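Side-chain contact in bacteriocin immunity protein (Pseudomonas aeruginosa, PDB 4UHP), which binds the DNase of pyocin AP41 and thereby probably protects the producing bacterium from its own toxin: residues F15-E20 / K24-L29. Residues are numbered along the deposited sequence; the frame is centred on the assembly and turned at random.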
ATOM      1  N   PHE D  15      19.711  -9.312  -4.781  1.00 28.89           N
ATOM      2  CA  PHE D  15      18.863  -8.273  -4.216  1.00 23.99           C
ATOM      3  C   PHE D  15      17.738  -7.926  -5.186  1.00 28.61           C
ATOM      4  O   PHE D  15      16.603  -7.681  -4.773  1.00 31.52           O
ATOM      5  CB  PHE D  15      19.691  -7.033  -3.883  1.00 24.40           C
ATOM      6  CG  PHE D  15      18.960  -6.019  -3.054  1.00 28.45           C
ATOM      7  CD1 PHE D  15      18.744  -6.236  -1.704  1.00 32.17           C
ATOM      8  CD2 PHE D  15      18.504  -4.839  -3.620  1.00 27.78           C
ATOM      9  CE1 PHE D  15      18.079  -5.301  -0.934  1.00 31.13           C
ATOM     10  CE2 PHE D  15      17.838  -3.901  -2.858  1.00 26.91           C
ATOM     11  CZ  PHE D  15      17.626  -4.131  -1.512  1.00 28.88           C
ATOM     12  N   LEU D  16      18.065  -7.919  -6.475  1.00 28.94           N
ATOM     13  CA  LEU D  16      17.079  -7.707  -7.529  1.00 31.86           C
ATOM     14  C   LEU D  16      15.974  -8.755  -7.450  1.00 33.44           C
ATOM     15  O   LEU D  16      14.808  -8.467  -7.713  1.00 32.38           O
ATOM     16  CB  LEU D  16      17.749  -7.748  -8.904  1.00 35.32           C
ATOM     17  CG  LEU D  16      16.838  -7.585 -10.123  1.00 34.97           C
ATOM     18  CD1 LEU D  16      16.203  -6.201 -10.139  1.00 32.75           C
ATOM     19  CD2 LEU D  16      17.605  -7.843 -11.411  1.00 37.54           C
ATOM     20  N   GLU D  17      16.361  -9.972  -7.078  1.00 34.67           N
ATOM     21  CA  GLU D  17      15.431 -11.083  -6.906  1.00 35.32           C
ATOM     22  C   GLU D  17      14.343 -10.759  -5.886  1.00 33.06           C
ATOM     23  O   GLU D  17      13.172 -11.092  -6.087  1.00 36.45           O
ATOM     24  CB  GLU D  17      16.200 -12.339  -6.488  1.00 43.25           C
ATOM     25  CG  GLU D  17      15.333 -13.533  -6.144  1.00 54.25           C
ATOM     26  CD  GLU D  17      16.135 -14.812  -6.007  1.00 60.16           C
ATOM     27  OE1 GLU D  17      17.383 -14.737  -6.019  1.00 61.10           O
ATOM     28  OE2 GLU D  17      15.518 -15.893  -5.897  1.00 63.90           O
ATOM     29  N   ILE D  18      14.734 -10.107  -4.797  1.00 25.83           N
ATOM     30  CA  ILE D  18      13.792  -9.693  -3.763  1.00 26.36           C
ATOM     31  C   ILE D  18      12.886  -8.570  -4.260  1.00 28.12           C
ATOM     32  O   ILE D  18      11.675  -8.582  -4.020  1.00 24.52           O
ATOM     33  CB  ILE D  18      14.522  -9.224  -2.488  1.00 28.48           C
ATOM     34  CG1 ILE D  18      15.328 -10.370  -1.877  1.00 31.86           C
ATOM     35  CG2 ILE D  18      13.537  -8.673  -1.472  1.00 27.19           C
ATOM     36  CD1 ILE D  18      16.054  -9.984  -0.611  1.00 36.49           C
ATOM     37  N   ILE D  19      13.479  -7.602  -4.954  1.00 25.62           N
ATOM     38  CA  ILE D  19      12.734  -6.446  -5.441  1.00 23.64           C
ATOM     39  C   ILE D  19      11.660  -6.850  -6.453  1.00 24.71           C
ATOM     40  O   ILE D  19      10.565  -6.285  -6.469  1.00 18.23           O
ATOM     41  CB  ILE D  19      13.673  -5.406  -6.078  1.00 22.61           C
ATOM     42  CG1 ILE D  19      14.766  -5.004  -5.086  1.00 23.15           C
ATOM     43  CG2 ILE D  19      12.893  -4.180  -6.512  1.00 21.42           C
ATOM     44  CD1 ILE D  19      14.221  -4.486  -3.768  1.00 19.37           C
ATOM     45  N   GLU D  20      11.967  -7.846  -7.278  1.00 25.72           N
ATOM     46  CA  GLU D  20      11.024  -8.329  -8.281  1.00 29.23           C
ATOM     47  C   GLU D  20       9.734  -8.845  -7.642  1.00 30.05           C
ATOM     48  O   GLU D  20       8.679  -8.865  -8.276  1.00 23.03           O
ATOM     49  CB  GLU D  20      11.668  -9.427  -9.129  1.00 35.22           C
ATOM     50  CG  GLU D  20      12.710  -8.915 -10.109  1.00 42.03           C
ATOM     51  CD  GLU D  20      13.483 -10.031 -10.785  1.00 49.11           C
ATOM     52  OE1 GLU D  20      13.456 -11.172 -10.276  1.00 52.33           O
ATOM     53  OE2 GLU D  20      14.126  -9.763 -11.822  1.00 51.96           O
ATOM     54  N   LYS D  24       5.578  -9.080  -8.836  1.00 36.67           N
ATOM     55  CA  LYS D  24       5.026 -10.374  -9.222  1.00 36.08           C
ATOM     56  C   LYS D  24       4.817 -11.249  -7.995  1.00 35.18           C
ATOM     57  O   LYS D  24       5.382 -10.987  -6.932  1.00 34.69           O
ATOM     58  CB  LYS D  24       5.946 -11.087 -10.218  1.00 43.58           C
ATOM     59  CG  LYS D  24       6.978 -11.999  -9.564  1.00 51.98           C
ATOM     60  CD  LYS D  24       7.844 -12.692 -10.605  1.00 59.67           C
ATOM     61  CE  LYS D  24       9.209 -12.032 -10.718  1.00 60.96           C
ATOM     62  NZ  LYS D  24      10.223 -12.934 -11.332  1.00 64.06           N
ATOM     63  N   ASN D  25       4.008 -12.291  -8.145  1.00 34.97           N
ATOM     64  CA  ASN D  25       3.777 -13.229  -7.054  1.00 36.45           C
ATOM     65  C   ASN D  25       4.741 -14.407  -7.113  1.00 37.96           C
ATOM     66  O   ASN D  25       4.361 -15.510  -7.504  1.00 39.62           O
ATOM     67  CB  ASN D  25       2.333 -13.733  -7.078  1.00 37.77           C
ATOM     68  CG  ASN D  25       1.918 -14.366  -5.766  1.00 41.33           C
ATOM     69  OD1 ASN D  25       2.754 -14.656  -4.910  1.00 44.74           O
ATOM     70  ND2 ASN D  25       0.619 -14.588  -5.602  1.00 41.30           N
ATOM     71  N   LYS D  26       5.988 -14.166  -6.717  1.00 35.88           N
ATOM     72  CA  LYS D  26       7.010 -15.207  -6.716  1.00 37.59           C
ATOM     73  C   LYS D  26       6.700 -16.311  -5.719  1.00 38.14           C
ATOM     74  O   LYS D  26       6.854 -17.493  -6.022  1.00 43.49           O
ATOM     75  CB  LYS D  26       8.383 -14.610  -6.403  1.00 37.50           C
ATOM     76  CG  LYS D  26       9.213 -14.300  -7.631  1.00 41.56           C
ATOM     77  CD  LYS D  26      10.662 -14.047  -7.266  1.00 47.63           C
ATOM     78  CE  LYS D  26      11.508 -13.811  -8.500  1.00 50.78           C
ATOM     79  NZ  LYS D  26      12.922 -13.562  -8.136  1.00 52.38           N
ATOM     80  N   SER D  27       6.264 -15.914  -4.529  1.00 38.63           N
ATOM     81  CA  SER D  27       6.039 -16.846  -3.435  1.00 40.46           C
ATOM     82  C   SER D  27       4.844 -17.753  -3.697  1.00 40.23           C
ATOM     83  O   SER D  27       4.833 -18.910  -3.279  1.00 45.22           O
ATOM     84  CB  SER D  27       5.836 -16.081  -2.127  1.00 40.02           C
ATOM     85  OG  SER D  27       4.716 -15.216  -2.219  1.00 34.96           O
ATOM     86  N   GLY D  28       3.841 -17.220  -4.387  1.00 38.43           N
ATOM     87  CA  GLY D  28       2.621 -17.960  -4.659  1.00 40.17           C
ATOM     88  C   GLY D  28       1.615 -17.796  -3.536  1.00 46.09           C
ATOM     89  O   GLY D  28       0.484 -18.281  -3.617  1.00 41.26           O
ATOM     90  N   LEU D  29       2.035 -17.103  -2.483  1.00 37.81           N
ATOM     91  CA  LEU D  29       1.190 -16.878  -1.318  1.00 38.42           C
ATOM     92  C   LEU D  29       0.011 -15.972  -1.653  1.00 38.84           C
ATOM     93  O   LEU D  29       0.083 -15.152  -2.569  1.00 36.33           O
ATOM     94  CB  LEU D  29       2.007 -16.270  -0.176  1.00 38.03           C
ATOM     95  CG  LEU D  29       3.212 -17.080   0.303  1.00 40.04           C
ATOM     96  CD1 LEU D  29       3.948 -16.337   1.409  1.00 38.86           C
ATOM     97  CD2 LEU D  29       2.777 -18.458   0.773  1.00 41.37           C
TER
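The carboxylate of E20 meets two lysine ammonium groups from the following loop, both at OE1 but from different directions. K26 NZ meets E20 OE1 head-on, nearly along its C-O bond, in a hydrogen-bonded salt bridge of 3.3 Å. K24 NZ stands over one face of the carboxylate and makes a longer salt bridge, 3.8 Å from E20 OE1. The network ties the chain around the C-terminal end of helix 12-19 to the loop leading to helix 31-49, within the four-helix fold of the colicin/pyocin immunity proteins. The second flat group, the carboxylate of E17, is less engaged: K26 NZ lies obliquely off its plane, 4.1 Å from OE2, near enough for attraction between opposite charges but too far to count as a salt bridge. The two chains cross at about a right angle.

K26 reaches the helix as an extended chain beyond CG, and its ammonium also donates to the backbone carbonyl of E17, with NZ 3.2 Å from O and tilted 21° from the carbonyl plane. One lysine nitrogen thus joins a helix carbonyl to the acidic side chain three residues on, and the cluster's opposite charges would be expected to offset one another at this solvent-facing surface. K24 instead bends at chi3 (102°), which turns CE toward E20 CB on the way to the carboxylate, while its backbone N donates a weak hydrogen bond to E20 O.

Farther along, the loop holds its own shape: N25 OD1 accepts from G28 N in an Asx motif, and S27 OG from L29 N in an ST turn. N25 also packs on an aromatic side chain of the other protein chain, and its ND2 donates to L29 O at 3.1 Å, with that oxygen close to the amide plane.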